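Local coordinates for protein hydrolase, isochorismatase family (Pseudomonas putida KT2440, PDB 4H17) that probably works as a hydrolase of the isochorismatase family, built on a Rossmann-like fold and present as two subunits, at residues S158-L163 with A172-H176; V141-K145 with V182-A188; C151-A157 with F187-T193. One frame throughout, in Å; residues are numbered along the deposited sequence. Where two conformers were deposited one is given.

Contact 1. Residues S158-L163 with A172-H176; sequences SATRDL and AAQIH. With EDO (1,2-ethanediol), chain H.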
loop_
_atom_site.group_PDB
_atom_site.type_symbol
_atom_site.label_atom_id
_atom_site.label_comp_id
_atom_site.label_asym_id
_atom_site.label_seq_id
_atom_site.Cartn_x
_atom_site.Cartn_y
_atom_site.Cartn_z
ATOM N N SER A 158 -13.501 8.787 -2.313
ATOM C CA SER A 158 -12.471 8.399 -1.339
ATOM C C SER A 158 -11.756 9.678 -0.935
ATOM O O SER A 158 -11.773 10.691 -1.675
ATOM C CB SER A 158 -11.547 7.347 -1.951
ATOM O OG SER A 158 -10.464 6.988 -1.055
ATOM N N ALA A 159 -11.120 9.677 0.231
ATOM C CA ALA A 159 -10.452 10.841 0.725
ATOM C C ALA A 159 -9.383 10.499 1.708
ATOM O O ALA A 159 -9.323 9.385 2.244
ATOM C CB ALA A 159 -11.452 11.804 1.365
ATOM N N THR A 160 -8.572 11.492 1.993
ATOM C CA THR A 160 -7.557 11.393 3.006
ATOM C C THR A 160 -7.385 12.751 3.719
ATOM O O THR A 160 -8.277 13.639 3.662
ATOM C CB THR A 160 -6.266 10.829 2.404
ATOM O OG1 THR A 160 -5.304 10.611 3.443
ATOM C CG2 THR A 160 -5.706 11.746 1.373
ATOM N N ARG A 161 -6.310 12.845 4.487
ATOM C CA ARG A 161 -5.997 14.078 5.221
ATOM C C ARG A 161 -4.558 14.558 4.966
ATOM O O ARG A 161 -3.736 13.858 4.358
ATOM C CB ARG A 161 -6.271 13.869 6.688
ATOM C CG ARG A 161 -5.228 13.000 7.407
ATOM C CD ARG A 161 -5.612 12.677 8.849
ATOM N NE ARG A 161 -4.444 12.378 9.702
ATOM C CZ ARG A 161 -3.715 11.263 9.656
ATOM N NH1 ARG A 161 -4.019 10.271 8.816
ATOM N NH2 ARG A 161 -2.676 11.160 10.474
ATOM N N ASP A 162 -4.274 15.797 5.382
ATOM C CA ASP A 162 -2.925 16.304 5.388
ATOM C C ASP A 162 -2.037 15.381 6.192
ATOM O O ASP A 162 -2.373 15.023 7.331
ATOM C CB ASP A 162 -2.837 17.698 6.026
ATOM C CG ASP A 162 -3.500 18.815 5.217
ATOM O OD1 ASP A 162 -4.027 18.604 4.136
ATOM O OD2 ASP A 162 -3.467 19.959 5.717
ATOM N N LEU A 163 -0.870 15.031 5.660
ATOM C CA LEU A 163 0.101 14.225 6.427
ATOM C C LEU A 163 1.423 14.898 6.679
ATOM O O LEU A 163 1.876 15.757 5.891
ATOM C CB LEU A 163 0.397 12.889 5.746
ATOM C CG LEU A 163 -0.787 11.965 5.495
ATOM C CD1 LEU A 163 -0.348 10.752 4.694
ATOM C CD2 LEU A 163 -1.466 11.584 6.770
ATOM N N ALA A 172 -3.508 17.009 1.814
ATOM C CA ALA A 172 -4.364 15.887 1.518
ATOM C C ALA A 172 -4.508 15.648 0.010
ATOM O O ALA A 172 -4.391 14.516 -0.417
ATOM C CB ALA A 172 -5.722 16.107 2.164
ATOM N N ALA A 173 -4.681 16.710 -0.795
ATOM C CA ALA A 173 -4.847 16.547 -2.239
ATOM C C ALA A 173 -3.643 15.889 -2.879
ATOM O O ALA A 173 -3.792 15.123 -3.842
ATOM C CB ALA A 173 -5.148 17.889 -2.925
ATOM N N GLN A 174 -2.459 16.221 -2.369
ATOM C CA GLN A 174 -1.200 15.747 -2.963
ATOM C C GLN A 174 -1.043 14.276 -2.567
ATOM O O GLN A 174 -0.744 13.411 -3.405
ATOM C CB GLN A 174 -0.021 16.561 -2.520
ATOM C CG GLN A 174 0.064 17.878 -3.234
ATOM C CD GLN A 174 1.243 18.686 -2.794
ATOM O OE1 GLN A 174 2.336 18.153 -2.595
ATOM N NE2 GLN A 174 1.042 20.000 -2.677
ATOM N N ILE A 175 -1.312 13.979 -1.297
ATOM C CA ILE A 175 -1.310 12.571 -0.890
ATOM C C ILE A 175 -2.282 11.744 -1.737
ATOM O O ILE A 175 -1.970 10.663 -2.173
ATOM C CB ILE A 175 -1.715 12.398 0.586
ATOM C CG1 ILE A 175 -0.746 13.117 1.527
ATOM C CG2 ILE A 175 -1.858 10.915 0.905
ATOM C CD1 ILE A 175 0.702 12.682 1.483
ATOM N N HIS A 176 -3.504 12.240 -1.880
ATOM C CA HIS A 176 -4.536 11.507 -2.575
ATOM C C HIS A 176 -4.178 11.281 -4.080
ATOM O O HIS A 176 -4.304 10.187 -4.586
ATOM C CB HIS A 176 -5.866 12.204 -2.384
ATOM C CG HIS A 176 -7.038 11.387 -2.820
ATOM N ND1 HIS A 176 -7.431 10.249 -2.161
ATOM C CD2 HIS A 176 -7.906 11.544 -3.849
ATOM C CE1 HIS A 176 -8.497 9.742 -2.748
ATOM N NE2 HIS A 176 -8.813 10.518 -3.769
HETATM C C1 EDO H . -8.546 15.337 -1.417
HETATM O O1 EDO H . -9.230 16.419 -0.759
HETATM C C2 EDO H . -9.145 14.037 -0.884
HETATM O O2 EDO H . -8.935 13.873 0.521
#
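With OG1 opposite its backbone N (chi1 -174°), T160 turns its methyl CG2 onto the helix, where it lies 4.0 Å from I175 CG2, while H176, whose CG is also opposite its N (chi1 -168°), reaches back along the strand. The T160 and H176 side chains run alongside each other, pointing opposite ways, and T160 CG2 also comes within 3.6 Å of A172 O, so a small branched residue suits this spot. The imidazole lies beside S158: H176 CE1 is 3.6 Å from S158 O. Hydrogen bonds at both ring nitrogens, ND1 with S133 OG and NE2 with E155 O, should fix the ring's rotation. Close by, A172 CB stands 3.4 Å from R161 C, leaving little room for a longer side chain. D162 OD1 accepts a bond of 2.9 Å from A172 N on the anti side, tilted 26° out of the carboxylate plane. L163 lies crosswise over I175, CD1 to CD1 at 3.9 Å. T160 N donates to O2 of ethanediol (2.8 Å), probably from the crystallisation liquor, whose C2 lies over one face of H176. This is the beta-to-alpha connection of a Rossmann-like fold, running through a small hairpin from strand 150-159 to helix 172-186.

Contact 2. Residues V141-K145 with V182-A188; sequences VRRAK and VMADNFA. With SO4 (sulfate ion), chain D; SO4 (sulfate ion), chain I.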
loop_
_atom_site.group_PDB
_atom_site.type_symbol
_atom_site.label_atom_id
_atom_site.label_comp_id
_atom_site.label_asym_id
_atom_site.label_seq_id
_atom_site.Cartn_x
_atom_site.Cartn_y
_atom_site.Cartn_z
ATOM N N VAL A 141 -7.098 -2.815 -1.246
ATOM C CA VAL A 141 -7.034 -2.971 -2.690
ATOM C C VAL A 141 -5.815 -3.809 -3.005
ATOM O O VAL A 141 -5.861 -4.701 -3.841
ATOM C CB VAL A 141 -6.983 -1.601 -3.378
ATOM C CG1 VAL A 141 -6.609 -1.695 -4.856
ATOM C CG2 VAL A 141 -8.348 -0.921 -3.249
ATOM N N ARG A 142 -4.703 -3.505 -2.358
ATOM C CA ARG A 142 -3.487 -4.304 -2.604
ATOM C C ARG A 142 -3.709 -5.781 -2.254
ATOM O O ARG A 142 -3.349 -6.662 -3.039
ATOM C CB ARG A 142 -2.300 -3.751 -1.818
ATOM C CG ARG A 142 -1.846 -2.336 -2.262
ATOM C CD ARG A 142 -0.894 -1.691 -1.280
ATOM N NE ARG A 142 -0.541 -0.302 -1.620
ATOM C CZ ARG A 142 0.543 0.052 -2.311
ATOM N NH1 ARG A 142 1.419 -0.846 -2.717
ATOM N NH2 ARG A 142 0.775 1.347 -2.565
ATOM N N ARG A 143 -4.326 -6.041 -1.112
ATOM C CA ARG A 143 -4.585 -7.411 -0.698
ATOM C C ARG A 143 -5.515 -8.152 -1.672
ATOM O O ARG A 143 -5.345 -9.349 -1.948
ATOM C CB ARG A 143 -5.119 -7.462 0.734
ATOM C CG ARG A 143 -5.175 -8.877 1.306
ATOM C CD ARG A 143 -3.843 -9.568 1.272
ATOM N NE ARG A 143 -3.906 -10.870 1.923
ATOM C CZ ARG A 143 -3.101 -11.881 1.619
ATOM N NH1 ARG A 143 -2.165 -11.709 0.702
ATOM N NH2 ARG A 143 -3.222 -13.063 2.254
ATOM N N ALA A 144 -6.502 -7.454 -2.178
ATOM C CA ALA A 144 -7.431 -8.013 -3.134
ATOM C C ALA A 144 -6.698 -8.483 -4.380
ATOM O O ALA A 144 -7.116 -9.483 -4.962
ATOM C CB ALA A 144 -8.497 -7.000 -3.510
ATOM N N LYS A 145 -5.674 -7.748 -4.825
ATOM C CA LYS A 145 -4.837 -8.205 -5.948
ATOM C C LYS A 145 -4.295 -9.609 -5.676
ATOM O O LYS A 145 -4.300 -10.453 -6.565
ATOM C CB LYS A 145 -3.679 -7.244 -6.235
ATOM C CG LYS A 145 -2.825 -7.591 -7.469
ATOM C CD LYS A 145 -1.601 -6.672 -7.556
ATOM C CE LYS A 145 -0.781 -6.844 -8.825
ATOM N NZ LYS A 145 -1.361 -6.148 -10.008
ATOM N N VAL A 182 -0.369 5.774 -7.876
ATOM C CA VAL A 182 0.222 4.505 -7.388
ATOM C C VAL A 182 -0.739 3.324 -7.622
ATOM O O VAL A 182 -0.363 2.286 -8.166
ATOM C CB VAL A 182 0.616 4.650 -5.896
ATOM C CG1 VAL A 182 0.785 3.308 -5.191
ATOM C CG2 VAL A 182 1.850 5.535 -5.764
HETATM N N MSE A 183 -2.000 3.505 -7.229
HETATM C CA MSE A 183 -3.046 2.516 -7.500
HETATM C C MSE A 183 -3.189 2.227 -8.982
HETATM O O MSE A 183 -3.205 1.077 -9.377
HETATM C CB MSE A 183 -4.379 3.032 -6.920
HETATM C CG MSE A 183 -4.334 3.101 -5.381
HETATM SE SE MSE A 183 -4.469 1.354 -4.585
HETATM C CE MSE A 183 -2.648 1.166 -3.998
ATOM N N ALA A 184 -3.276 3.273 -9.813
ATOM C CA ALA A 184 -3.457 3.115 -11.250
ATOM C C ALA A 184 -2.259 2.413 -11.901
ATOM O O ALA A 184 -2.395 1.787 -12.959
ATOM C CB ALA A 184 -3.686 4.465 -11.905
ATOM N N ASP A 185 -1.094 2.532 -11.311
ATOM C CA ASP A 185 0.102 1.911 -11.891
ATOM C C ASP A 185 0.008 0.381 -11.876
ATOM O O ASP A 185 0.464 -0.267 -12.825
ATOM C CB ASP A 185 1.344 2.380 -11.116
ATOM C CG ASP A 185 2.643 1.900 -11.723
ATOM O OD1 ASP A 185 2.727 1.928 -12.965
ATOM O OD2 ASP A 185 3.579 1.614 -10.915
ATOM N N ASN A 186 -0.498 -0.198 -10.790
ATOM C CA ASN A 186 -0.329 -1.630 -10.561
ATOM C C ASN A 186 -1.358 -2.321 -9.620
ATOM O O ASN A 186 -1.176 -3.499 -9.275
ATOM C CB ASN A 186 1.069 -1.839 -9.973
ATOM C CG ASN A 186 1.641 -3.215 -10.254
ATOM O OD1 ASN A 186 1.344 -3.829 -11.267
ATOM N ND2 ASN A 186 2.501 -3.674 -9.358
ATOM N N PHE A 187 -2.382 -1.591 -9.167
ATOM C CA PHE A 187 -3.283 -2.173 -8.174
ATOM C C PHE A 187 -4.769 -2.032 -8.480
ATOM O O PHE A 187 -5.561 -2.843 -7.989
ATOM C CB PHE A 187 -2.943 -1.641 -6.811
ATOM C CG PHE A 187 -1.535 -1.960 -6.389
ATOM C CD1 PHE A 187 -1.236 -3.213 -5.914
ATOM C CD2 PHE A 187 -0.525 -1.034 -6.544
ATOM C CE1 PHE A 187 0.061 -3.532 -5.561
ATOM C CE2 PHE A 187 0.782 -1.341 -6.178
ATOM C CZ PHE A 187 1.054 -2.604 -5.690
ATOM N N ALA A 188 -5.168 -1.060 -9.292
ATOM C CA ALA A 188 -6.599 -0.888 -9.596
ATOM C C ALA A 188 -6.796 -0.064 -10.825
ATOM O O ALA A 188 -5.912 0.688 -11.206
ATOM C CB ALA A 188 -7.301 -0.186 -8.441
HETATM S S SO4 D . -5.565 -12.129 5.102
HETATM O O1 SO4 D . -4.855 -11.752 6.335
HETATM O O2 SO4 D . -5.523 -10.962 4.234
HETATM O O3 SO4 D . -6.960 -12.447 5.449
HETATM O O4 SO4 D . -4.863 -13.290 4.455
HETATM S S SO4 I . 0.312 -13.908 2.019
HETATM O O1 SO4 I . -0.696 -14.520 2.934
HETATM O O2 SO4 I . -0.228 -13.863 0.629
HETATM O O3 SO4 I . 1.469 -14.859 1.913
HETATM O O4 SO4 I . 0.836 -12.599 2.473
#
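R142 and F187 bring their CA atoms to 6.0 Å where the segments of helices 133-146 and 172-186 run almost parallel, 9° apart, with axes separated by 11.7 Å. R142, extended from CG to NE, lies over one face of the F187 ring: its CG is 4.1 Å from the ring centroid, a CH-pi contact, and its CZ 4.5 Å from it, a cation-pi contact. The guanidinium and ring planes are 42° apart, so the pair is inclined and not stacked flat. Selenomethionine M183 comes in transverse to the arginine and sets CE 3.5 Å from R142 NE. Apolar V141 suits its place by packing CG1 against M183 SE at 3.7 Å, and against F187 O and A188 CB. K145 runs past the ring with CD 3.8 Å from F187 CD1 and bends at its last torsion, which carries NZ to N186 O at 2.8 Å, tilted 33° from the carbonyl plane. The buried charge of R142 is probably offset by the salt bridge to E179, with hydrogen bonds to S138 and, on the second subunit, to T139 and H134 O, which implies that this arginine links helix packing to dimer contact.

Contact 3. Residues C151-A157 with F187-T193; sequences CTLVEDA and FACVAPT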
loop_
_atom_site.group_PDB
_atom_site.type_symbol
_atom_site.label_atom_id
_atom_site.label_comp_id
_atom_site.label_asym_id
_atom_site.label_seq_id
_atom_site.Cartn_x
_atom_site.Cartn_y
_atom_site.Cartn_z
ATOM N N CYS A 151 -9.882 -4.685 -9.198
ATOM C CA CYS A 151 -10.409 -3.567 -8.402
ATOM C C CYS A 151 -10.561 -2.342 -9.279
ATOM O O CYS A 151 -9.686 -2.029 -10.073
ATOM C CB CYS A 151 -9.468 -3.249 -7.256
ATOM S SG CYS A 151 -9.535 -4.486 -5.944
ATOM N N THR A 152 -11.672 -1.634 -9.074
ATOM C CA THR A 152 -11.880 -0.316 -9.643
ATOM C C THR A 152 -12.101 0.616 -8.453
ATOM O O THR A 152 -13.079 0.451 -7.700
ATOM C CB THR A 152 -13.082 -0.263 -10.586
ATOM O OG1 THR A 152 -12.815 -1.116 -11.709
ATOM C CG2 THR A 152 -13.313 1.145 -11.050
ATOM N N LEU A 153 -11.172 1.543 -8.272
ATOM C CA LEU A 153 -11.174 2.421 -7.110
ATOM C C LEU A 153 -11.771 3.739 -7.502
ATOM O O LEU A 153 -11.327 4.369 -8.465
ATOM C CB LEU A 153 -9.732 2.607 -6.629
ATOM C CG LEU A 153 -9.455 3.543 -5.468
ATOM C CD1 LEU A 153 -10.228 3.248 -4.212
ATOM C CD2 LEU A 153 -7.967 3.509 -5.190
ATOM N N VAL A 154 -12.748 4.207 -6.743
ATOM C CA VAL A 154 -13.507 5.393 -7.162
ATOM C C VAL A 154 -12.863 6.609 -6.519
ATOM O O VAL A 154 -13.037 6.865 -5.330
ATOM C CB VAL A 154 -14.985 5.311 -6.782
ATOM C CG1 VAL A 154 -15.759 6.482 -7.359
ATOM C CG2 VAL A 154 -15.552 3.989 -7.241
ATOM N N GLU A 155 -12.079 7.343 -7.313
ATOM C CA GLU A 155 -11.127 8.304 -6.742
ATOM C C GLU A 155 -11.806 9.503 -6.075
ATOM O O GLU A 155 -11.269 10.099 -5.144
ATOM C CB GLU A 155 -10.156 8.811 -7.816
ATOM C CG GLU A 155 -10.857 9.442 -8.997
ATOM C CD GLU A 155 -9.927 9.639 -10.170
ATOM O OE1 GLU A 155 -8.740 9.976 -9.924
ATOM O OE2 GLU A 155 -10.390 9.452 -11.321
ATOM N N ASP A 156 -12.995 9.842 -6.548
ATOM C CA ASP A 156 -13.762 10.973 -5.996
ATOM C C ASP A 156 -14.837 10.553 -4.981
ATOM O O ASP A 156 -15.609 11.361 -4.487
ATOM C CB ASP A 156 -14.303 11.883 -7.120
ATOM C CG ASP A 156 -15.245 11.168 -8.068
ATOM O OD1 ASP A 156 -15.544 9.978 -7.881
ATOM O OD2 ASP A 156 -15.689 11.831 -9.035
ATOM N N ALA A 157 -14.756 9.290 -4.586
ATOM C CA ALA A 157 -15.585 8.707 -3.518
ATOM C C ALA A 157 -14.660 8.169 -2.418
ATOM O O ALA A 157 -14.992 7.206 -1.698
ATOM C CB ALA A 157 -16.453 7.616 -4.060
ATOM N N PHE A 187 -2.382 -1.591 -9.167
ATOM C CA PHE A 187 -3.283 -2.173 -8.174
ATOM C C PHE A 187 -4.769 -2.032 -8.480
ATOM O O PHE A 187 -5.561 -2.843 -7.989
ATOM C CB PHE A 187 -2.943 -1.641 -6.811
ATOM C CG PHE A 187 -1.535 -1.960 -6.389
ATOM C CD1 PHE A 187 -1.236 -3.213 -5.914
ATOM C CD2 PHE A 187 -0.525 -1.034 -6.544
ATOM C CE1 PHE A 187 0.061 -3.532 -5.561
ATOM C CE2 PHE A 187 0.782 -1.341 -6.178
ATOM C CZ PHE A 187 1.054 -2.604 -5.690
ATOM N N ALA A 188 -5.168 -1.060 -9.292
ATOM C CA ALA A 188 -6.599 -0.888 -9.596
ATOM C C ALA A 188 -6.796 -0.064 -10.825
ATOM O O ALA A 188 -5.912 0.688 -11.206
ATOM C CB ALA A 188 -7.301 -0.186 -8.441
ATOM N N CYS A 189 -7.947 -0.220 -11.469
ATOM C CA CYS A 189 -8.477 0.842 -12.347
ATOM C C CYS A 189 -8.902 1.954 -11.446
ATOM O O CYS A 189 -9.508 1.706 -10.397
ATOM C CB CYS A 189 -9.655 0.329 -13.159
ATOM S SG CYS A 189 -9.141 -0.771 -14.493
ATOM N N VAL A 190 -8.598 3.186 -11.822
ATOM C CA VAL A 190 -9.048 4.335 -11.042
ATOM C C VAL A 190 -10.005 5.096 -11.922
ATOM O O VAL A 190 -9.678 5.414 -13.085
ATOM C CB VAL A 190 -7.851 5.189 -10.582
ATOM C CG1 VAL A 190 -8.289 6.432 -9.838
ATOM C CG2 VAL A 190 -6.895 4.355 -9.701
ATOM N N ALA A 191 -11.188 5.408 -11.378
ATOM C CA ALA A 191 -12.280 5.998 -12.171
ATOM C C ALA A 191 -13.110 6.940 -11.316
ATOM O O ALA A 191 -13.167 6.761 -10.102
ATOM C CB ALA A 191 -13.154 4.914 -12.728
ATOM N N PRO A 192 -13.736 7.975 -11.937
ATOM C CA PRO A 192 -14.654 8.831 -11.203
ATOM C C PRO A 192 -16.059 8.211 -11.119
ATOM O O PRO A 192 -16.464 7.380 -11.939
ATOM C CB PRO A 192 -14.668 10.111 -12.013
ATOM C CG PRO A 192 -14.399 9.676 -13.410
ATOM C CD PRO A 192 -13.566 8.423 -13.337
ATOM N N THR A 193 -16.782 8.612 -10.071
ATOM C CA THR A 193 -18.100 8.096 -9.771
ATOM C C THR A 193 -19.009 8.159 -11.008
ATOM O O THR A 193 -19.755 7.218 -11.281
ATOM C CB THR A 193 -18.715 8.916 -8.608
ATOM O OG1 THR A 193 -17.942 8.740 -7.411
ATOM C CG2 THR A 193 -20.158 8.574 -8.299
#
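L153 and C189 make the straightest link in the tight half of this contact: L153 N gives to C189 O at 2.7 Å (166°). Strands 151-154 and 189-191 run parallel here, and C189 N to C151 O, A191 N to L153 O and E155 N to A191 O continue the ladder. Beyond it, D156 OD1 is gripped twice, by T193 N at 2.9 Å on its syn lone pair and by T193 OG1 at 2.7 Å from above the carboxylate plane. A short acid suits this place because one oxygen can accept both T193 groups across the gap, and an alanine here would probably leave T193 N and OG1 without their acceptor and the 192-193 end freer to drift. E155 rests on V190, with OE1 3.6 Å from V190 CG1, and lies near K166 of the second subunit. The solvent side is looser: V190 is partly exposed, and exposed P192 touches D156 OD2 with CB at 3.6 Å. Strand 189-191 is the outermost of the parallel sheet within this chain; L153 faces M180 and M183 of helix 172-186 and V137 of helix 133-146, whereas V154 faces L55 of helix 45-61.

Following the chain from the N terminus, helix 133-146 supplies the first half of contact 2, strand 150-159 then gives the first half of contact 3, and its far end that of contact 1. After the 163-170 hairpin, the start of helix 172-186 closes contact 1, the shortest loop. The end of that helix closes contact 2, and strand 189-191 closes contact 3. Contact 1 therefore falls within both larger loops, while contacts 2 and 3 cross and share F187 and A188. H176, held by E155, joins contact 1 to contact 3, and M183 packs on L153 between contacts 2 and 3. Together they tie two helices to the sheet edge, and all three touch the second subunit.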